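Local coordinates for protein amide synthase (PDB 1L5A) that probably forms an amide bond during vibriobactin assembly, as a stand-alone condensation enzyme of the nonribosomal peptide synthetase family, at residues Tyr171-Trp184 with Ser304-Ile316. Residues are numbered along the deposited sequence; the frame is centred on the assembly and turned at random.
Sequences YLTSHRYWQDKQFW and SLYLHGRYRIEQI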
ATOM      1  N   TYR A 171       4.436   9.004   6.677  1.00 36.42           N
ATOM      2  CA  TYR A 171       2.997   9.172   6.463  1.00 34.53           C
ATOM      3  C   TYR A 171       2.606  10.644   6.329  1.00 38.01           C
ATOM      4  O   TYR A 171       1.771  10.993   5.490  1.00 32.39           O
ATOM      5  CB  TYR A 171       2.197   8.582   7.618  1.00 27.06           C
ATOM      6  CG  TYR A 171       0.789   9.113   7.649  1.00 25.83           C
ATOM      7  CD1 TYR A 171      -0.173   8.623   6.767  1.00 19.31           C
ATOM      8  CD2 TYR A 171       0.424  10.155   8.522  1.00 27.09           C
ATOM      9  CE1 TYR A 171      -1.461   9.142   6.735  1.00 28.07           C
ATOM     10  CE2 TYR A 171      -0.870  10.698   8.505  1.00 27.07           C
ATOM     11  CZ  TYR A 171      -1.815  10.180   7.601  1.00 34.59           C
ATOM     12  OH  TYR A 171      -3.102  10.678   7.545  1.00 28.64           O
ATOM     13  N   LEU A 172       3.204  11.493   7.168  1.00 29.87           N
ATOM     14  CA  LEU A 172       2.912  12.922   7.147  1.00 38.93           C
ATOM     15  C   LEU A 172       3.294  13.619   5.850  1.00 41.70           C
ATOM     16  O   LEU A 172       2.797  14.714   5.565  1.00 41.40           O
ATOM     17  CB  LEU A 172       3.619  13.629   8.305  1.00 32.28           C
ATOM     18  CG  LEU A 172       3.019  13.358   9.679  1.00 42.70           C
ATOM     19  CD1 LEU A 172       3.777  14.193  10.672  1.00 31.09           C
ATOM     20  CD2 LEU A 172       1.506  13.691   9.708  1.00 32.73           C
ATOM     21  N   THR A 173       4.190  12.998   5.085  1.00 40.84           N
ATOM     22  CA  THR A 173       4.634  13.560   3.814  1.00 39.46           C
ATOM     23  C   THR A 173       4.075  12.773   2.644  1.00 36.09           C
ATOM     24  O   THR A 173       4.318  13.119   1.503  1.00 43.48           O
ATOM     25  CB  THR A 173       6.167  13.554   3.677  1.00 41.33           C
ATOM     26  OG1 THR A 173       6.658  12.225   3.903  1.00 47.08           O
ATOM     27  CG2 THR A 173       6.809  14.539   4.664  1.00 32.34           C
ATOM     28  N   SER A 174       3.312  11.730   2.929  1.00 32.82           N
ATOM     29  CA  SER A 174       2.737  10.901   1.881  1.00 35.57           C
ATOM     30  C   SER A 174       1.477  11.495   1.261  1.00 35.30           C
ATOM     31  O   SER A 174       0.864  12.404   1.820  1.00 37.73           O
ATOM     32  CB  SER A 174       2.390   9.521   2.442  1.00 28.96           C
ATOM     33  OG  SER A 174       1.120   9.542   3.077  1.00 36.87           O
ATOM     34  N   HIS A 175       1.092  10.968   0.104  1.00 34.80           N
ATOM     35  CA  HIS A 175      -0.123  11.426  -0.555  1.00 43.25           C
ATOM     36  C   HIS A 175      -1.338  11.031   0.302  1.00 39.06           C
ATOM     37  O   HIS A 175      -2.335  11.753   0.336  1.00 33.81           O
ATOM     38  CB  HIS A 175      -0.261  10.812  -1.966  1.00 41.23           C
ATOM     39  CG  HIS A 175       0.669  11.406  -2.983  1.00 54.53           C
ATOM     40  ND1 HIS A 175       0.221  12.112  -4.081  1.00 53.39           N
ATOM     41  CD2 HIS A 175       2.022  11.395  -3.072  1.00 54.42           C
ATOM     42  CE1 HIS A 175       1.255  12.509  -4.801  1.00 45.26           C
ATOM     43  NE2 HIS A 175       2.360  12.088  -4.210  1.00 40.37           N
ATOM     44  N   ARG A 176      -1.246   9.893   0.994  1.00 40.21           N
ATOM     45  CA  ARG A 176      -2.341   9.398   1.847  1.00 40.32           C
ATOM     46  C   ARG A 176      -2.737  10.486   2.853  1.00 40.48           C
ATOM     47  O   ARG A 176      -3.910  10.696   3.131  1.00 37.87           O
ATOM     48  CB  ARG A 176      -1.908   8.140   2.600  1.00 37.92           C
ATOM     49  CG  ARG A 176      -3.041   7.230   3.004  1.00 50.29           C
ATOM     50  CD  ARG A 176      -2.621   6.311   4.138  1.00 61.70           C
ATOM     51  NE  ARG A 176      -3.532   5.182   4.344  1.00 79.44           N
ATOM     52  CZ  ARG A 176      -4.866   5.249   4.331  1.00 85.12           C
ATOM     53  NH1 ARG A 176      -5.497   6.402   4.113  1.00 82.51           N
ATOM     54  NH2 ARG A 176      -5.577   4.147   4.551  1.00 83.94           N
ATOM     55  N   TYR A 177      -1.738  11.172   3.395  1.00 37.50           N
ATOM     56  CA  TYR A 177      -1.975  12.257   4.329  1.00 40.98           C
ATOM     57  C   TYR A 177      -2.980  13.209   3.682  1.00 42.21           C
ATOM     58  O   TYR A 177      -3.972  13.611   4.299  1.00 43.08           O
ATOM     59  CB  TYR A 177      -0.669  13.006   4.595  1.00 39.02           C
ATOM     60  CG  TYR A 177      -0.796  14.165   5.544  1.00 35.58           C
ATOM     61  CD1 TYR A 177      -0.934  13.954   6.916  1.00 39.33           C
ATOM     62  CD2 TYR A 177      -0.786  15.480   5.074  1.00 37.58           C
ATOM     63  CE1 TYR A 177      -1.057  15.033   7.803  1.00 33.71           C
ATOM     64  CE2 TYR A 177      -0.908  16.563   5.949  1.00 39.25           C
ATOM     65  CZ  TYR A 177      -1.044  16.331   7.318  1.00 38.97           C
ATOM     66  OH  TYR A 177      -1.165  17.392   8.197  1.00 40.09           O
ATOM     67  N   TRP A 178      -2.721  13.569   2.429  1.00 41.01           N
ATOM     68  CA  TRP A 178      -3.622  14.471   1.752  1.00 40.93           C
ATOM     69  C   TRP A 178      -4.964  13.880   1.373  1.00 40.09           C
ATOM     70  O   TRP A 178      -5.974  14.587   1.360  1.00 35.06           O
ATOM     71  CB  TRP A 178      -2.917  15.148   0.588  1.00 40.66           C
ATOM     72  CG  TRP A 178      -2.474  16.478   1.082  1.00 47.93           C
ATOM     73  CD1 TRP A 178      -3.287  17.545   1.398  1.00 56.06           C
ATOM     74  CD2 TRP A 178      -1.164  16.842   1.512  1.00 37.20           C
ATOM     75  NE1 TRP A 178      -2.562  18.542   2.010  1.00 50.56           N
ATOM     76  CE2 TRP A 178      -1.256  18.139   2.095  1.00 50.15           C
ATOM     77  CE3 TRP A 178       0.071  16.208   1.472  1.00 29.88           C
ATOM     78  CZ2 TRP A 178      -0.153  18.803   2.628  1.00 39.91           C
ATOM     79  CZ3 TRP A 178       1.170  16.865   2.003  1.00 44.80           C
ATOM     80  CH2 TRP A 178       1.049  18.152   2.573  1.00 44.47           C
ATOM     81  N   GLN A 179      -5.002  12.584   1.102  1.00 38.10           N
ATOM     82  CA  GLN A 179      -6.283  11.966   0.814  1.00 44.36           C
ATOM     83  C   GLN A 179      -7.081  11.996   2.116  1.00 44.74           C
ATOM     84  O   GLN A 179      -8.291  12.204   2.110  1.00 46.96           O
ATOM     85  CB  GLN A 179      -6.115  10.519   0.384  1.00 43.38           C
ATOM     86  CG  GLN A 179      -5.486  10.352  -0.971  1.00 65.03           C
ATOM     87  CD  GLN A 179      -4.933   8.957  -1.170  1.00 72.28           C
ATOM     88  OE1 GLN A 179      -5.537   7.962  -0.735  1.00 65.51           O
ATOM     89  NE2 GLN A 179      -3.778   8.870  -1.834  1.00 72.59           N
ATOM     90  N   ASP A 180      -6.396  11.781   3.234  1.00 41.50           N
ATOM     91  CA  ASP A 180      -7.074  11.773   4.518  1.00 40.13           C
ATOM     92  C   ASP A 180      -7.665  13.152   4.814  1.00 39.86           C
ATOM     93  O   ASP A 180      -8.861  13.259   5.090  1.00 34.53           O
ATOM     94  CB  ASP A 180      -6.123  11.313   5.642  1.00 37.54           C
ATOM     95  CG  ASP A 180      -5.869   9.798   5.615  1.00 40.53           C
ATOM     96  OD1 ASP A 180      -6.687   9.051   5.022  1.00 37.93           O
ATOM     97  OD2 ASP A 180      -4.860   9.352   6.206  1.00 34.20           O
ATOM     98  N   LYS A 181      -6.849  14.202   4.740  1.00 34.36           N
ATOM     99  CA  LYS A 181      -7.358  15.547   4.981  1.00 34.68           C
ATOM    100  C   LYS A 181      -8.583  15.769   4.101  1.00 40.56           C
ATOM    101  O   LYS A 181      -9.624  16.248   4.559  1.00 44.62           O
ATOM    102  CB  LYS A 181      -6.305  16.587   4.634  1.00 34.30           C
ATOM    103  CG  LYS A 181      -6.834  17.999   4.622  1.00 28.92           C
ATOM    104  CD  LYS A 181      -5.698  18.983   4.505  1.00 32.97           C
ATOM    105  CE  LYS A 181      -6.205  20.406   4.489  1.00 35.10           C
ATOM    106  NZ  LYS A 181      -5.066  21.359   4.624  1.00 46.68           N
ATOM    107  N   GLN A 182      -8.442  15.410   2.830  1.00 44.56           N
ATOM    108  CA  GLN A 182      -9.515  15.536   1.853  1.00 45.87           C
ATOM    109  C   GLN A 182     -10.796  14.904   2.404  1.00 42.74           C
ATOM    110  O   GLN A 182     -11.846  15.543   2.469  1.00 40.57           O
ATOM    111  CB  GLN A 182      -9.109  14.825   0.558  1.00 55.04           C
ATOM    112  CG  GLN A 182     -10.079  15.001  -0.594  1.00 70.35           C
ATOM    113  CD  GLN A 182     -10.067  16.417  -1.146  1.00 79.20           C
ATOM    114  OE1 GLN A 182     -10.017  17.395  -0.388  1.00 80.89           O
ATOM    115  NE2 GLN A 182     -10.121  16.537  -2.474  1.00 79.41           N
ATOM    116  N   PHE A 183     -10.683  13.652   2.833  1.00 36.87           N
ATOM    117  CA  PHE A 183     -11.813  12.910   3.351  1.00 35.80           C
ATOM    118  C   PHE A 183     -12.514  13.507   4.574  1.00 41.50           C
ATOM    119  O   PHE A 183     -13.753  13.562   4.604  1.00 40.07           O
ATOM    120  CB  PHE A 183     -11.388  11.472   3.652  1.00 35.17           C
ATOM    121  CG  PHE A 183     -12.399  10.695   4.452  1.00 38.53           C
ATOM    122  CD1 PHE A 183     -13.390   9.967   3.822  1.00 31.63           C
ATOM    123  CD2 PHE A 183     -12.376  10.731   5.852  1.00 39.18           C
ATOM    124  CE1 PHE A 183     -14.351   9.282   4.564  1.00 34.13           C
ATOM    125  CE2 PHE A 183     -13.327  10.058   6.602  1.00 38.17           C
ATOM    126  CZ  PHE A 183     -14.323   9.329   5.956  1.00 41.20           C
ATOM    127  N   TRP A 184     -11.755  13.931   5.585  1.00 36.40           N
ATOM    128  CA  TRP A 184     -12.399  14.485   6.772  1.00 39.78           C
ATOM    129  C   TRP A 184     -13.039  15.800   6.402  1.00 40.23           C
ATOM    130  O   TRP A 184     -14.123  16.119   6.879  1.00 39.26           O
ATOM    131  CB  TRP A 184     -11.414  14.673   7.944  1.00 33.89           C
ATOM    132  CG  TRP A 184     -10.962  13.376   8.506  1.00 35.70           C
ATOM    133  CD1 TRP A 184      -9.776  12.748   8.248  1.00 30.10           C
ATOM    134  CD2 TRP A 184     -11.752  12.443   9.265  1.00 32.87           C
ATOM    135  NE1 TRP A 184      -9.787  11.479   8.779  1.00 31.19           N
ATOM    136  CE2 TRP A 184     -10.982  11.264   9.410  1.00 26.09           C
ATOM    137  CE3 TRP A 184     -13.037  12.485   9.825  1.00 29.04           C
ATOM    138  CZ2 TRP A 184     -11.451  10.139  10.091  1.00 28.91           C
ATOM    139  CZ3 TRP A 184     -13.511  11.359  10.506  1.00 28.43           C
ATOM    140  CH2 TRP A 184     -12.715  10.202  10.632  1.00 33.21           C
ATOM    141  N   SER A 304     -14.692   3.174   7.216  1.00 38.24           N
ATOM    142  CA  SER A 304     -14.227   4.337   6.510  1.00 39.20           C
ATOM    143  C   SER A 304     -13.459   5.237   7.481  1.00 42.85           C
ATOM    144  O   SER A 304     -12.470   5.853   7.095  1.00 41.62           O
ATOM    145  CB  SER A 304     -15.427   5.069   5.918  1.00 34.37           C
ATOM    146  OG  SER A 304     -15.025   6.248   5.268  1.00 49.52           O
ATOM    147  N   LEU A 305     -13.906   5.313   8.737  1.00 40.56           N
ATOM    148  CA  LEU A 305     -13.217   6.150   9.718  1.00 40.81           C
ATOM    149  C   LEU A 305     -11.808   5.595   9.970  1.00 36.28           C
ATOM    150  O   LEU A 305     -10.827   6.332  10.001  1.00 26.57           O
ATOM    151  CB  LEU A 305     -13.996   6.207  11.038  1.00 39.26           C
ATOM    152  CG  LEU A 305     -15.390   6.843  11.072  1.00 46.44           C
ATOM    153  CD1 LEU A 305     -15.886   6.798  12.497  1.00 46.00           C
ATOM    154  CD2 LEU A 305     -15.372   8.299  10.581  1.00 43.11           C
ATOM    155  N   TYR A 306     -11.712   4.288  10.147  1.00 32.11           N
ATOM    156  CA  TYR A 306     -10.412   3.663  10.382  1.00 38.59           C
ATOM    157  C   TYR A 306      -9.433   3.887   9.218  1.00 35.93           C
ATOM    158  O   TYR A 306      -8.253   4.137   9.444  1.00 32.17           O
ATOM    159  CB  TYR A 306     -10.592   2.161  10.616  1.00 38.03           C
ATOM    160  CG  TYR A 306     -11.496   1.820  11.774  1.00 37.13           C
ATOM    161  CD1 TYR A 306     -12.115   0.568  11.848  1.00 37.27           C
ATOM    162  CD2 TYR A 306     -11.678   2.715  12.838  1.00 36.11           C
ATOM    163  CE1 TYR A 306     -12.886   0.203  12.955  1.00 31.20           C
ATOM    164  CE2 TYR A 306     -12.448   2.359  13.958  1.00 36.92           C
ATOM    165  CZ  TYR A 306     -13.045   1.102  14.008  1.00 36.39           C
ATOM    166  OH  TYR A 306     -13.784   0.731  15.103  1.00 34.42           O
ATOM    167  N   LEU A 307      -9.920   3.796   7.982  1.00 34.38           N
ATOM    168  CA  LEU A 307      -9.057   3.987   6.817  1.00 35.76           C
ATOM    169  C   LEU A 307      -8.434   5.384   6.728  1.00 35.30           C
ATOM    170  O   LEU A 307      -7.325   5.542   6.212  1.00 35.67           O
ATOM    171  CB  LEU A 307      -9.829   3.666   5.529  1.00 35.48           C
ATOM    172  CG  LEU A 307     -10.183   2.176   5.395  1.00 40.13           C
ATOM    173  CD1 LEU A 307     -11.329   1.989   4.424  1.00 33.02           C
ATOM    174  CD2 LEU A 307      -8.953   1.385   4.952  1.00 33.34           C
ATOM    175  N   HIS A 308      -9.131   6.398   7.229  1.00 30.58           N
ATOM    176  CA  HIS A 308      -8.590   7.753   7.189  1.00 29.75           C
ATOM    177  C   HIS A 308      -8.213   8.153   8.613  1.00 34.47           C
ATOM    178  O   HIS A 308      -7.831   9.304   8.871  1.00 32.62           O
ATOM    179  CB  HIS A 308      -9.626   8.725   6.608  1.00 37.98           C
ATOM    180  CG  HIS A 308     -10.118   8.338   5.243  1.00 42.47           C
ATOM    181  ND1 HIS A 308     -11.158   7.451   5.049  1.00 41.55           N
ATOM    182  CD2 HIS A 308      -9.664   8.660   4.007  1.00 41.95           C
ATOM    183  CE1 HIS A 308     -11.322   7.242   3.756  1.00 37.29           C
ATOM    184  NE2 HIS A 308     -10.429   7.963   3.101  1.00 43.07           N
ATOM    185  N   GLY A 309      -8.281   7.165   9.513  1.00 28.13           N
ATOM    186  CA  GLY A 309      -8.000   7.353  10.925  1.00 27.29           C
ATOM    187  C   GLY A 309      -6.645   7.815  11.445  1.00 31.80           C
ATOM    188  O   GLY A 309      -6.544   8.236  12.597  1.00 34.51           O
ATOM    189  N   ARG A 310      -5.609   7.754  10.624  1.00 31.66           N
ATOM    190  CA  ARG A 310      -4.280   8.144  11.057  1.00 28.56           C
ATOM    191  C   ARG A 310      -4.127   9.654  11.018  1.00 36.73           C
ATOM    192  O   ARG A 310      -3.123  10.205  11.516  1.00 35.84           O
ATOM    193  CB  ARG A 310      -3.230   7.468  10.161  1.00 30.85           C
ATOM    194  CG  ARG A 310      -1.800   7.683  10.578  1.00 29.71           C
ATOM    195  CD  ARG A 310      -0.869   6.672   9.945  1.00 29.37           C
ATOM    196  NE  ARG A 310       0.447   6.698  10.585  1.00 27.76           N
ATOM    197  CZ  ARG A 310       1.308   5.684  10.567  1.00 27.97           C
ATOM    198  NH1 ARG A 310       0.999   4.553   9.941  1.00 27.91           N
ATOM    199  NH2 ARG A 310       2.475   5.795  11.175  1.00 26.89           N
ATOM    200  N   TYR A 311      -5.114  10.330  10.423  1.00 36.10           N
ATOM    201  CA  TYR A 311      -5.084  11.801  10.348  1.00 30.60           C
ATOM    202  C   TYR A 311      -5.541  12.277  11.737  1.00 27.26           C
ATOM    203  O   TYR A 311      -6.631  11.956  12.206  1.00 25.50           O
ATOM    204  CB  TYR A 311      -6.031  12.304   9.236  1.00 33.30           C
ATOM    205  CG  TYR A 311      -5.745  13.713   8.733  1.00 27.06           C
ATOM    206  CD1 TYR A 311      -4.648  13.981   7.912  1.00 23.82           C
ATOM    207  CD2 TYR A 311      -6.566  14.781   9.100  1.00 28.41           C
ATOM    208  CE1 TYR A 311      -4.375  15.277   7.470  1.00 26.16           C
ATOM    209  CE2 TYR A 311      -6.308  16.072   8.673  1.00 31.36           C
ATOM    210  CZ  TYR A 311      -5.215  16.323   7.860  1.00 39.31           C
ATOM    211  OH  TYR A 311      -4.965  17.623   7.467  1.00 44.31           O
ATOM    212  N   ARG A 312      -4.673  13.004  12.414  1.00 31.84           N
ATOM    213  CA  ARG A 312      -4.967  13.492  13.757  1.00 33.41           C
ATOM    214  C   ARG A 312      -6.163  14.443  13.878  1.00 33.92           C
ATOM    215  O   ARG A 312      -6.299  15.419  13.126  1.00 27.26           O
ATOM    216  CB  ARG A 312      -3.711  14.157  14.325  1.00 34.99           C
ATOM    217  CG  ARG A 312      -2.622  13.169  14.734  1.00 23.81           C
ATOM    218  CD  ARG A 312      -2.742  12.929  16.210  1.00 33.85           C
ATOM    219  NE  ARG A 312      -3.103  11.567  16.565  1.00 32.70           N
ATOM    220  CZ  ARG A 312      -3.887  11.266  17.594  1.00 35.95           C
ATOM    221  NH1 ARG A 312      -4.390  12.228  18.353  1.00 24.07           N
ATOM    222  NH2 ARG A 312      -4.161  10.004  17.866  1.00 35.28           N
ATOM    223  N   ILE A 313      -7.026  14.150  14.845  1.00 33.77           N
ATOM    224  CA  ILE A 313      -8.195  14.976  15.086  1.00 32.54           C
ATOM    225  C   ILE A 313      -7.743  16.394  15.445  1.00 32.46           C
ATOM    226  O   ILE A 313      -8.427  17.367  15.138  1.00 35.61           O
ATOM    227  CB  ILE A 313      -9.066  14.391  16.231  1.00 36.34           C
ATOM    228  CG1 ILE A 313     -10.368  15.187  16.358  1.00 30.10           C
ATOM    229  CG2 ILE A 313      -8.294  14.416  17.553  1.00 34.91           C
ATOM    230  CD1 ILE A 313     -11.381  14.905  15.271  1.00 28.62           C
ATOM    231  N   GLU A 314      -6.587  16.517  16.090  1.00 27.94           N
ATOM    232  CA  GLU A 314      -6.084  17.836  16.451  1.00 28.21           C
ATOM    233  C   GLU A 314      -5.859  18.595  15.169  1.00 33.31           C
ATOM    234  O   GLU A 314      -6.105  19.803  15.094  1.00 38.78           O
ATOM    235  CB  GLU A 314      -4.756  17.748  17.219  1.00 26.23           C
ATOM    236  CG  GLU A 314      -4.841  17.104  18.606  1.00 26.41           C
ATOM    237  CD  GLU A 314      -4.877  15.582  18.561  1.00 33.83           C
ATOM    238  OE1 GLU A 314      -4.636  15.019  17.470  1.00 37.38           O
ATOM    239  OE2 GLU A 314      -5.124  14.950  19.620  1.00 33.50           O
ATOM    240  N   GLN A 315      -5.386  17.867  14.155  1.00 39.54           N
ATOM    241  CA  GLN A 315      -5.109  18.446  12.841  1.00 34.09           C
ATOM    242  C   GLN A 315      -6.440  18.849  12.217  1.00 30.95           C
ATOM    243  O   GLN A 315      -6.563  19.935  11.662  1.00 29.24           O
ATOM    244  CB  GLN A 315      -4.389  17.433  11.938  1.00 28.15           C
ATOM    245  CG  GLN A 315      -4.005  18.004  10.573  1.00 21.43           C
ATOM    246  CD  GLN A 315      -3.072  19.172  10.734  1.00 36.88           C
ATOM    247  OE1 GLN A 315      -2.000  19.042  11.331  1.00 40.75           O
ATOM    248  NE2 GLN A 315      -3.471  20.328  10.221  1.00 34.30           N
ATOM    249  N   ILE A 316      -7.428  17.962  12.310  1.00 25.11           N
ATOM    250  CA  ILE A 316      -8.751  18.263  11.790  1.00 29.80           C
ATOM    251  C   ILE A 316      -9.222  19.562  12.466  1.00 32.20           C
ATOM    252  O   ILE A 316      -9.670  20.479  11.788  1.00 35.02           O
ATOM    253  CB  ILE A 316      -9.773  17.133  12.089  1.00 28.34           C
ATOM    254  CG1 ILE A 316      -9.377  15.850  11.358  1.00 24.26           C
ATOM    255  CG2 ILE A 316     -11.155  17.560  11.646  1.00 30.38           C
ATOM    256  CD1 ILE A 316     -10.403  14.727  11.482  1.00 20.68           C
TER
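Phe183 and His308 form an offset stack, centroids 3.6 Å apart and planes only 5° from parallel, where helix 175-189 of this condensation-domain fold packs on the type I beta turn from His308 to Tyr311 that links helices 291-307 and 313-319. A flat imidazole suits this place: one face lies against the phenyl ring, while His308 ND1 donates in the ring plane to Ser304 O (2.9 Å), which fixes the ring's rotation at the helix end.

Trp184 offers two broad faces and an N-H at its edge. Phe183 CE2 lies over one face of the indole; over the opposite face Ile316 lays its slim CD1, 3.6 Å from the centroid of the five-membered ring, and Leu305 CD2 meets the far carbon CH2. Tyr311, long enough to reach past the helix backbone, has one face over Lys181 CA and its CB against Asp180 CB; its ring meets that of Tyr177 obliquely, and its hydroxyl is hydrogen-bonded to Asp319 OD2.

At the other end Arg310 combines apolar methylenes with a charge: extended, with CG anti to the backbone N (chi1 -175°), it runs over the Tyr171 ring, CG 3.8 Å from the centroid, to salt bridges with Glu167 and Glu168. The Tyr171 hydroxyl donates to the anti lone pair of Asp180 OD2 (2.6 Å); the other carboxylate oxygen, OD1, forms a salt bridge with Arg176 NH1.

His308 O is gripped from opposite faces of its carbonyl plane, by Tyr311 N and by Trp184 NE1, the latter 2.9 Å away and nearly straight at 167°.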